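Local coordinates for PatF (Prochloron didemni, PDB 4BG2), which is a prenyltransferase-family protein of patellamide (cyanobactin) biosynthesis, though whether it transfers a prenyl group itself cannot be taken for granted, at residues 253-267 with 287-299. Residues are numbered along the deposited sequence; the frame is centred on the assembly and turned at random.
Sequences LPKYFTFNSLGDKIY and ELEKSRLENFCFY
Phe259 and Leu293 form a single parallel beta bridge between the loops leading into helix 261-272 and strand 295-303, on the outside of an antiparallel barrel of the kind built by the ABBA prenyltransferases. Leu293 N donates to Thr258 O at 2.8 Å, and Asn260 N returns the bond to Leu293 O. Beside this bridge the Arg292 chain, with CG anti to its backbone nitrogen (chi1 -164°), runs past the Phe259 carbonyl, where CG and CD pack, and bends at chi3 so that NH1 comes within 2.7 Å of Phe259 O near the guanidinium plane, while Thr258 CG2 rests over one guanidinium face. Asn260 illustrates how one amide can serve two elements. Its OD1 caps helix 261-272 by accepting from Gly263 N at 3.0 Å, whereas ND2 gives an almost straight bond (170°) to Glu294 OE1, reached from above a carboxylate turned 88° from the amide plane. A leucine in its place would probably leave Gly263 N without its side-chain cap and Glu294 OE1 without this donor.

Beyond the polar edge, helix 261-267 runs nearly parallel to strand 295-299, their axes 9.9 Å apart, and Phe259, from the loop before the helix, joins Phe296 and Phe298 of the strand in an aromatic cluster with obliquely inclined rings. Phe296 CZ sits 3.6 Å from Gly263 CA, which meets the ring at its edge. Ile281 of the adjoining strand 276-284 touches both Phe259 and Phe298. At the far end Leu253 CD1 meets Phe298 CZ, and Ile266 CG2 sits over a face of the Phe298 ring in a CH-pi contact, 3.5 Å from its centroid.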
ATOM      1  N   LEU A 253      14.725   9.388   8.418  1.00 52.24           N
ATOM      2  CA  LEU A 253      14.859   9.059   6.986  1.00 49.42           C
ATOM      3  C   LEU A 253      16.169   9.544   6.354  1.00 47.49           C
ATOM      4  O   LEU A 253      16.820   8.775   5.653  1.00 45.73           O
ATOM      5  CB  LEU A 253      13.667   9.545   6.141  1.00 47.85           C
ATOM      6  CG  LEU A 253      12.300   8.870   6.296  1.00 47.28           C
ATOM      7  CD1 LEU A 253      11.355   9.484   5.274  1.00 46.02           C
ATOM      8  CD2 LEU A 253      12.334   7.354   6.146  1.00 44.27           C
ATOM      9  N   PRO A 254      16.552  10.818   6.577  1.00 50.99           N
ATOM     10  CA  PRO A 254      17.834  11.313   6.017  1.00 51.50           C
ATOM     11  C   PRO A 254      19.084  10.549   6.463  1.00 53.00           C
ATOM     12  O   PRO A 254      20.134  10.669   5.828  1.00 53.67           O
ATOM     13  CB  PRO A 254      17.904  12.763   6.514  1.00 54.04           C
ATOM     14  CG  PRO A 254      16.491  13.146   6.787  1.00 53.58           C
ATOM     15  CD  PRO A 254      15.799  11.896   7.247  1.00 51.34           C
ATOM     16  N   LYS A 255      18.988   9.794   7.555  1.00 53.69           N
ATOM     17  CA  LYS A 255      20.087   8.920   7.974  1.00 53.74           C
ATOM     18  C   LYS A 255      20.287   7.777   6.994  1.00 50.09           C
ATOM     19  O   LYS A 255      21.391   7.291   6.862  1.00 49.31           O
ATOM     20  CB  LYS A 255      19.846   8.363   9.382  1.00 56.23           C
ATOM     21  CG  LYS A 255      19.749   9.456  10.434  1.00 60.90           C
ATOM     22  CD  LYS A 255      19.632   8.920  11.853  1.00 64.47           C
ATOM     23  CE  LYS A 255      19.288  10.058  12.805  1.00 69.25           C
ATOM     24  NZ  LYS A 255      19.622   9.783  14.236  1.00 73.68           N
ATOM     25  N   TYR A 256      19.232   7.353   6.295  1.00 45.60           N
ATOM     26  CA  TYR A 256      19.316   6.140   5.487  1.00 44.92           C
ATOM     27  C   TYR A 256      19.088   6.321   3.995  1.00 43.56           C
ATOM     28  O   TYR A 256      19.461   5.446   3.208  1.00 43.64           O
ATOM     29  CB  TYR A 256      18.336   5.092   6.021  1.00 45.28           C
ATOM     30  CG  TYR A 256      18.399   4.944   7.518  1.00 48.10           C
ATOM     31  CD1 TYR A 256      19.523   4.389   8.136  1.00 50.15           C
ATOM     32  CD2 TYR A 256      17.366   5.399   8.326  1.00 49.82           C
ATOM     33  CE1 TYR A 256      19.597   4.278   9.514  1.00 52.95           C
ATOM     34  CE2 TYR A 256      17.437   5.296   9.705  1.00 51.39           C
ATOM     35  CZ  TYR A 256      18.548   4.735  10.291  1.00 53.25           C
ATOM     36  OH  TYR A 256      18.607   4.630  11.659  1.00 57.11           O
ATOM     37  N   PHE A 257      18.472   7.435   3.609  1.00 41.81           N
ATOM     38  CA  PHE A 257      18.162   7.702   2.223  1.00 39.09           C
ATOM     39  C   PHE A 257      18.599   9.112   1.848  1.00 40.61           C
ATOM     40  O   PHE A 257      18.498  10.032   2.662  1.00 42.37           O
ATOM     41  CB  PHE A 257      16.639   7.593   2.006  1.00 36.53           C
ATOM     42  CG  PHE A 257      16.054   6.275   2.432  1.00 34.80           C
ATOM     43  CD1 PHE A 257      16.137   5.170   1.599  1.00 33.79           C
ATOM     44  CD2 PHE A 257      15.428   6.131   3.663  1.00 34.16           C
ATOM     45  CE1 PHE A 257      15.595   3.956   1.987  1.00 32.59           C
ATOM     46  CE2 PHE A 257      14.894   4.912   4.055  1.00 33.21           C
ATOM     47  CZ  PHE A 257      14.980   3.826   3.213  1.00 31.55           C
ATOM     48  N   THR A 258      19.036   9.276   0.598  1.00 40.97           N
ATOM     49  CA  THR A 258      19.270  10.583  -0.015  1.00 42.82           C
ATOM     50  C   THR A 258      18.338  10.714  -1.202  1.00 42.59           C
ATOM     51  O   THR A 258      18.275   9.822  -2.051  1.00 44.80           O
ATOM     52  CB  THR A 258      20.734  10.706  -0.498  1.00 45.17           C
ATOM     53  OG1 THR A 258      21.606  10.421   0.595  1.00 46.77           O
ATOM     54  CG2 THR A 258      21.034  12.095  -1.041  1.00 45.56           C
ATOM     55  N   PHE A 259      17.600  11.816  -1.262  1.00 44.60           N
ATOM     56  CA  PHE A 259      16.546  11.977  -2.247  1.00 44.99           C
ATOM     57  C   PHE A 259      16.948  12.957  -3.329  1.00 46.45           C
ATOM     58  O   PHE A 259      17.773  13.855  -3.096  1.00 47.85           O
ATOM     59  CB  PHE A 259      15.271  12.517  -1.590  1.00 45.91           C
ATOM     60  CG  PHE A 259      14.744  11.672  -0.452  1.00 46.60           C
ATOM     61  CD1 PHE A 259      14.106  10.470  -0.698  1.00 45.06           C
ATOM     62  CD2 PHE A 259      14.853  12.108   0.869  1.00 49.00           C
ATOM     63  CE1 PHE A 259      13.603   9.705   0.348  1.00 44.82           C
ATOM     64  CE2 PHE A 259      14.346  11.348   1.917  1.00 47.80           C
ATOM     65  CZ  PHE A 259      13.720  10.146   1.654  1.00 45.18           C
ATOM     66  N   ASN A 260      16.342  12.803  -4.508  1.00 42.73           N
ATOM     67  CA  ASN A 260      16.339  13.872  -5.485  1.00 42.83           C
ATOM     68  C   ASN A 260      15.506  15.033  -4.924  1.00 43.45           C
ATOM     69  O   ASN A 260      15.020  14.961  -3.802  1.00 44.39           O
ATOM     70  CB  ASN A 260      15.849  13.378  -6.852  1.00 40.66           C
ATOM     71  CG  ASN A 260      14.374  12.996  -6.856  1.00 38.56           C
ATOM     72  OD1 ASN A 260      13.679  13.130  -5.852  1.00 35.46           O
ATOM     73  ND2 ASN A 260      13.883  12.576  -8.017  1.00 37.58           N
ATOM     74  N   SER A 261      15.368  16.108  -5.678  1.00 44.99           N
ATOM     75  CA  SER A 261      14.712  17.306  -5.168  1.00 46.45           C
ATOM     76  C   SER A 261      13.246  17.074  -4.762  1.00 44.71           C
ATOM     77  O   SER A 261      12.785  17.551  -3.716  1.00 44.69           O
ATOM     78  CB  SER A 261      14.786  18.390  -6.227  1.00 48.06           C
ATOM     79  OG  SER A 261      13.922  19.450  -5.900  1.00 51.82           O
ATOM     80  N   LEU A 262      12.520  16.341  -5.589  1.00 42.91           N
ATOM     81  CA  LEU A 262      11.134  16.005  -5.269  1.00 41.51           C
ATOM     82  C   LEU A 262      10.982  15.218  -3.965  1.00 39.44           C
ATOM     83  O   LEU A 262      10.012  15.414  -3.238  1.00 38.56           O
ATOM     84  CB  LEU A 262      10.493  15.252  -6.428  1.00 41.03           C
ATOM     85  CG  LEU A 262      10.021  16.095  -7.614  1.00 43.32           C
ATOM     86  CD1 LEU A 262       9.442  15.194  -8.689  1.00 42.57           C
ATOM     87  CD2 LEU A 262       9.008  17.143  -7.166  1.00 44.13           C
ATOM     88  N   GLY A 263      11.932  14.330  -3.666  1.00 40.05           N
ATOM     89  CA  GLY A 263      11.905  13.566  -2.415  1.00 37.96           C
ATOM     90  C   GLY A 263      12.118  14.470  -1.204  1.00 39.35           C
ATOM     91  O   GLY A 263      11.511  14.270  -0.151  1.00 36.60           O
ATOM     92  N   ASP A 264      12.988  15.459  -1.363  1.00 42.46           N
ATOM     93  CA  ASP A 264      13.204  16.457  -0.314  1.00 47.61           C
ATOM     94  C   ASP A 264      11.936  17.264  -0.063  1.00 47.63           C
ATOM     95  O   ASP A 264      11.608  17.569   1.079  1.00 49.14           O
ATOM     96  CB  ASP A 264      14.346  17.392  -0.696  1.00 51.65           C
ATOM     97  CG  ASP A 264      15.696  16.689  -0.710  1.00 54.98           C
ATOM     98  OD1 ASP A 264      15.813  15.610  -0.088  1.00 54.85           O
ATOM     99  OD2 ASP A 264      16.651  17.222  -1.329  1.00 60.07           O
ATOM    100  N   LYS A 265      11.217  17.607  -1.126  1.00 47.78           N
ATOM    101  CA  LYS A 265       9.946  18.313  -0.971  1.00 48.05           C
ATOM    102  C   LYS A 265       8.925  17.475  -0.203  1.00 45.85           C
ATOM    103  O   LYS A 265       8.254  17.977   0.711  1.00 46.37           O
ATOM    104  CB  LYS A 265       9.375  18.707  -2.321  1.00 50.77           C
ATOM    105  CG  LYS A 265       7.911  19.130  -2.253  1.00 52.47           C
ATOM    106  CD  LYS A 265       7.451  19.707  -3.579  1.00 55.31           C
ATOM    107  CE  LYS A 265       5.977  20.061  -3.541  1.00 57.84           C
ATOM    108  NZ  LYS A 265       5.694  21.041  -4.624  1.00 62.39           N
ATOM    109  N   ILE A 266       8.808  16.196  -0.561  1.00 41.41           N
ATOM    110  CA  ILE A 266       7.892  15.311   0.154  1.00 39.44           C
ATOM    111  C   ILE A 266       8.328  15.187   1.606  1.00 38.88           C
ATOM    112  O   ILE A 266       7.490  15.201   2.518  1.00 38.84           O
ATOM    113  CB  ILE A 266       7.813  13.896  -0.472  1.00 37.93           C
ATOM    114  CG1 ILE A 266       7.283  13.961  -1.899  1.00 37.47           C
ATOM    115  CG2 ILE A 266       6.918  12.983   0.358  1.00 36.85           C
ATOM    116  CD1 ILE A 266       7.731  12.799  -2.765  1.00 35.84           C
ATOM    117  N   TYR A 267       9.638  15.067   1.820  1.00 37.99           N
ATOM    118  CA  TYR A 267      10.163  14.914   3.165  1.00 38.86           C
ATOM    119  C   TYR A 267       9.843  16.111   4.044  1.00 39.33           C
ATOM    120  O   TYR A 267       9.392  15.958   5.175  1.00 38.75           O
ATOM    121  CB  TYR A 267      11.677  14.702   3.124  1.00 41.46           C
ATOM    122  CG  TYR A 267      12.270  14.677   4.498  1.00 43.34           C
ATOM    123  CD1 TYR A 267      12.028  13.605   5.352  1.00 43.32           C
ATOM    124  CD2 TYR A 267      13.041  15.728   4.958  1.00 46.23           C
ATOM    125  CE1 TYR A 267      12.565  13.578   6.626  1.00 45.79           C
ATOM    126  CE2 TYR A 267      13.572  15.717   6.237  1.00 48.16           C
ATOM    127  CZ  TYR A 267      13.330  14.637   7.058  1.00 47.46           C
ATOM    128  OH  TYR A 267      13.854  14.598   8.316  1.00 51.18           O
ATOM    129  N   GLU A 287      17.577   0.674  -7.602  1.00 34.94           N
ATOM    130  CA  GLU A 287      17.499   2.119  -7.411  1.00 36.34           C
ATOM    131  C   GLU A 287      18.197   2.564  -6.127  1.00 37.38           C
ATOM    132  O   GLU A 287      18.655   3.702  -6.038  1.00 41.78           O
ATOM    133  CB  GLU A 287      16.055   2.592  -7.435  1.00 36.52           C
ATOM    134  CG  GLU A 287      15.888   4.096  -7.265  1.00 39.34           C
ATOM    135  CD  GLU A 287      16.300   4.898  -8.493  1.00 41.28           C
ATOM    136  OE1 GLU A 287      16.349   4.338  -9.612  1.00 40.98           O
ATOM    137  OE2 GLU A 287      16.578   6.099  -8.323  1.00 48.23           O
ATOM    138  N   LEU A 288      18.256   1.689  -5.131  1.00 37.25           N
ATOM    139  CA  LEU A 288      18.990   1.972  -3.886  1.00 39.63           C
ATOM    140  C   LEU A 288      20.503   2.045  -4.063  1.00 40.59           C
ATOM    141  O   LEU A 288      21.184   2.619  -3.225  1.00 40.40           O
ATOM    142  CB  LEU A 288      18.727   0.909  -2.824  1.00 39.58           C
ATOM    143  CG  LEU A 288      17.837   1.266  -1.647  1.00 42.35           C
ATOM    144  CD1 LEU A 288      17.932   0.129  -0.634  1.00 43.16           C
ATOM    145  CD2 LEU A 288      18.212   2.599  -0.993  1.00 42.81           C
ATOM    146  N   GLU A 289      21.023   1.446  -5.130  1.00 42.34           N
ATOM    147  CA  GLU A 289      22.458   1.464  -5.390  1.00 46.70           C
ATOM    148  C   GLU A 289      22.944   2.853  -5.820  1.00 47.40           C
ATOM    149  O   GLU A 289      24.139   3.135  -5.764  1.00 48.10           O
ATOM    150  CB  GLU A 289      22.821   0.444  -6.485  1.00 50.01           C
ATOM    151  CG  GLU A 289      22.603  -1.034  -6.159  1.00 53.02           C
ATOM    152  CD  GLU A 289      23.543  -1.622  -5.088  1.00 57.38           C
ATOM    153  OE1 GLU A 289      23.670  -1.034  -3.991  1.00 58.89           O
ATOM    154  OE2 GLU A 289      24.112  -2.715  -5.321  1.00 58.82           O
ATOM    155  N   LYS A 290      22.023   3.705  -6.269  1.00 45.71           N
ATOM    156  CA  LYS A 290      22.360   5.024  -6.808  1.00 49.11           C
ATOM    157  C   LYS A 290      22.715   6.015  -5.689  1.00 49.37           C
ATOM    158  O   LYS A 290      22.316   5.834  -4.552  1.00 46.00           O
ATOM    159  CB  LYS A 290      21.200   5.574  -7.670  1.00 47.72           C
ATOM    160  CG  LYS A 290      20.829   4.767  -8.924  1.00 50.25           C
ATOM    161  CD  LYS A 290      19.453   5.213  -9.429  1.00 50.60           C
ATOM    162  CE  LYS A 290      19.164   4.978 -10.912  1.00 51.29           C
ATOM    163  NZ  LYS A 290      19.267   3.555 -11.334  1.00 50.15           N
ATOM    164  N   SER A 291      23.474   7.060  -6.022  1.00 52.96           N
ATOM    165  CA  SER A 291      23.856   8.090  -5.043  1.00 54.86           C
ATOM    166  C   SER A 291      22.630   8.855  -4.506  1.00 53.64           C
ATOM    167  O   SER A 291      22.614   9.350  -3.367  1.00 52.25           O
ATOM    168  CB  SER A 291      24.871   9.075  -5.653  1.00 58.74           C
ATOM    169  OG  SER A 291      24.280   9.891  -6.656  1.00 59.56           O
ATOM    170  N   ARG A 292      21.596   8.936  -5.330  1.00 51.71           N
ATOM    171  CA  ARG A 292      20.413   9.688  -4.997  1.00 51.11           C
ATOM    172  C   ARG A 292      19.194   8.936  -5.518  1.00 48.81           C
ATOM    173  O   ARG A 292      19.237   8.373  -6.623  1.00 48.09           O
ATOM    174  CB  ARG A 292      20.570  11.046  -5.669  1.00 54.08           C
ATOM    175  CG  ARG A 292      19.654  12.146  -5.190  1.00 56.94           C
ATOM    176  CD  ARG A 292      20.032  13.447  -5.891  1.00 60.84           C
ATOM    177  NE  ARG A 292      21.262  13.991  -5.309  1.00 62.14           N
ATOM    178  CZ  ARG A 292      21.337  14.654  -4.152  1.00 65.21           C
ATOM    179  NH1 ARG A 292      20.251  14.884  -3.419  1.00 65.00           N
ATOM    180  NH2 ARG A 292      22.517  15.088  -3.715  1.00 67.11           N
ATOM    181  N   LEU A 293      18.123   8.904  -4.720  1.00 44.76           N
ATOM    182  CA  LEU A 293      16.899   8.248  -5.139  1.00 41.52           C
ATOM    183  C   LEU A 293      16.165   9.130  -6.135  1.00 39.98           C
ATOM    184  O   LEU A 293      15.812  10.257  -5.820  1.00 37.86           O
ATOM    185  CB  LEU A 293      15.990   7.950  -3.942  1.00 41.62           C
ATOM    186  CG  LEU A 293      16.490   6.915  -2.938  1.00 41.42           C
ATOM    187  CD1 LEU A 293      15.363   6.572  -1.974  1.00 41.30           C
ATOM    188  CD2 LEU A 293      17.029   5.669  -3.626  1.00 41.01           C
ATOM    189  N   GLU A 294      15.965   8.596  -7.340  1.00 39.50           N
ATOM    190  CA  GLU A 294      15.240   9.276  -8.410  1.00 39.75           C
ATOM    191  C   GLU A 294      13.885   8.607  -8.684  1.00 36.85           C
ATOM    192  O   GLU A 294      12.934   9.268  -9.120  1.00 34.96           O
ATOM    193  CB  GLU A 294      16.090   9.271  -9.687  1.00 43.09           C
ATOM    194  CG  GLU A 294      17.339  10.159  -9.611  1.00 46.74           C
ATOM    195  CD  GLU A 294      17.102  11.644  -9.955  1.00 49.68           C
ATOM    196  OE1 GLU A 294      15.949  12.093 -10.246  1.00 53.78           O
ATOM    197  OE2 GLU A 294      18.092  12.401  -9.916  1.00 54.89           O
ATOM    198  N   ASN A 295      13.822   7.295  -8.453  1.00 33.59           N
ATOM    199  CA  ASN A 295      12.667   6.494  -8.749  1.00 31.51           C
ATOM    200  C   ASN A 295      12.257   5.719  -7.506  1.00 29.72           C
ATOM    201  O   ASN A 295      12.946   4.784  -7.094  1.00 27.73           O
ATOM    202  CB  ASN A 295      12.973   5.547  -9.897  1.00 32.00           C
ATOM    203  CG  ASN A 295      13.343   6.285 -11.166  1.00 34.49           C
ATOM    204  OD1 ASN A 295      12.505   6.944 -11.766  1.00 36.20           O
ATOM    205  ND2 ASN A 295      14.610   6.187 -11.574  1.00 34.98           N
ATOM    206  N   PHE A 296      11.146   6.130  -6.909  1.00 27.47           N
ATOM    207  CA  PHE A 296      10.725   5.600  -5.618  1.00 27.98           C
ATOM    208  C   PHE A 296       9.328   6.072  -5.298  1.00 27.30           C
ATOM    209  O   PHE A 296       8.804   6.969  -5.944  1.00 28.53           O
ATOM    210  CB  PHE A 296      11.675   6.039  -4.475  1.00 29.27           C
ATOM    211  CG  PHE A 296      11.725   7.521  -4.270  1.00 32.01           C
ATOM    212  CD1 PHE A 296      12.537   8.315  -5.078  1.00 33.44           C
ATOM    213  CD2 PHE A 296      10.959   8.126  -3.287  1.00 33.10           C
ATOM    214  CE1 PHE A 296      12.570   9.686  -4.906  1.00 35.64           C
ATOM    215  CE2 PHE A 296      10.974   9.502  -3.127  1.00 35.54           C
ATOM    216  CZ  PHE A 296      11.802  10.278  -3.923  1.00 35.95           C
ATOM    217  N   CYS A 297       8.747   5.460  -4.279  1.00 26.81           N
ATOM    218  CA  CYS A 297       7.479   5.895  -3.718  0.50 27.00           C
ATOM    219  C   CYS A 297       7.652   6.260  -2.268  1.00 26.57           C
ATOM    220  O   CYS A 297       8.331   5.561  -1.539  1.00 28.72           O
ATOM    221  CB  CYS A 297       6.461   4.769  -3.803  0.50 25.52           C
ATOM    222  SG  CYS A 297       5.777   4.594  -5.429  0.50 25.56           S
ATOM    223  N   PHE A 298       7.037   7.355  -1.855  1.00 27.67           N
ATOM    224  CA  PHE A 298       7.119   7.851  -0.489  1.00 25.69           C
ATOM    225  C   PHE A 298       5.695   7.835   0.123  1.00 25.82           C
ATOM    226  O   PHE A 298       4.807   8.530  -0.338  1.00 24.30           O
ATOM    227  CB  PHE A 298       7.677   9.260  -0.572  1.00 28.20           C
ATOM    228  CG  PHE A 298       8.195   9.815   0.732  1.00 29.54           C
ATOM    229  CD1 PHE A 298       7.443   9.759   1.891  1.00 29.90           C
ATOM    230  CD2 PHE A 298       9.421  10.462   0.766  1.00 31.05           C
ATOM    231  CE1 PHE A 298       7.923  10.299   3.088  1.00 33.21           C
ATOM    232  CE2 PHE A 298       9.900  11.022   1.947  1.00 33.04           C
ATOM    233  CZ  PHE A 298       9.155  10.930   3.116  1.00 32.95           C
ATOM    234  N   TYR A 299       5.528   7.076   1.194  1.00 25.78           N
ATOM    235  CA  TYR A 299       4.237   6.851   1.843  1.00 26.03           C
ATOM    236  C   TYR A 299       4.278   7.533   3.196  1.00 27.79           C
ATOM    237  O   TYR A 299       5.311   7.532   3.841  1.00 26.63           O
ATOM    238  CB  TYR A 299       4.035   5.343   2.051  1.00 24.70           C
ATOM    239  CG  TYR A 299       3.761   4.569   0.801  1.00 23.66           C
ATOM    240  CD1 TYR A 299       4.779   4.080  -0.000  1.00 23.50           C
ATOM    241  CD2 TYR A 299       2.434   4.340   0.390  1.00 24.75           C
ATOM    242  CE1 TYR A 299       4.491   3.356  -1.176  1.00 23.66           C
ATOM    243  CE2 TYR A 299       2.149   3.628  -0.763  1.00 22.45           C
ATOM    244  CZ  TYR A 299       3.162   3.142  -1.534  1.00 22.78           C
ATOM    245  OH  TYR A 299       2.823   2.463  -2.690  1.00 23.49           O
TER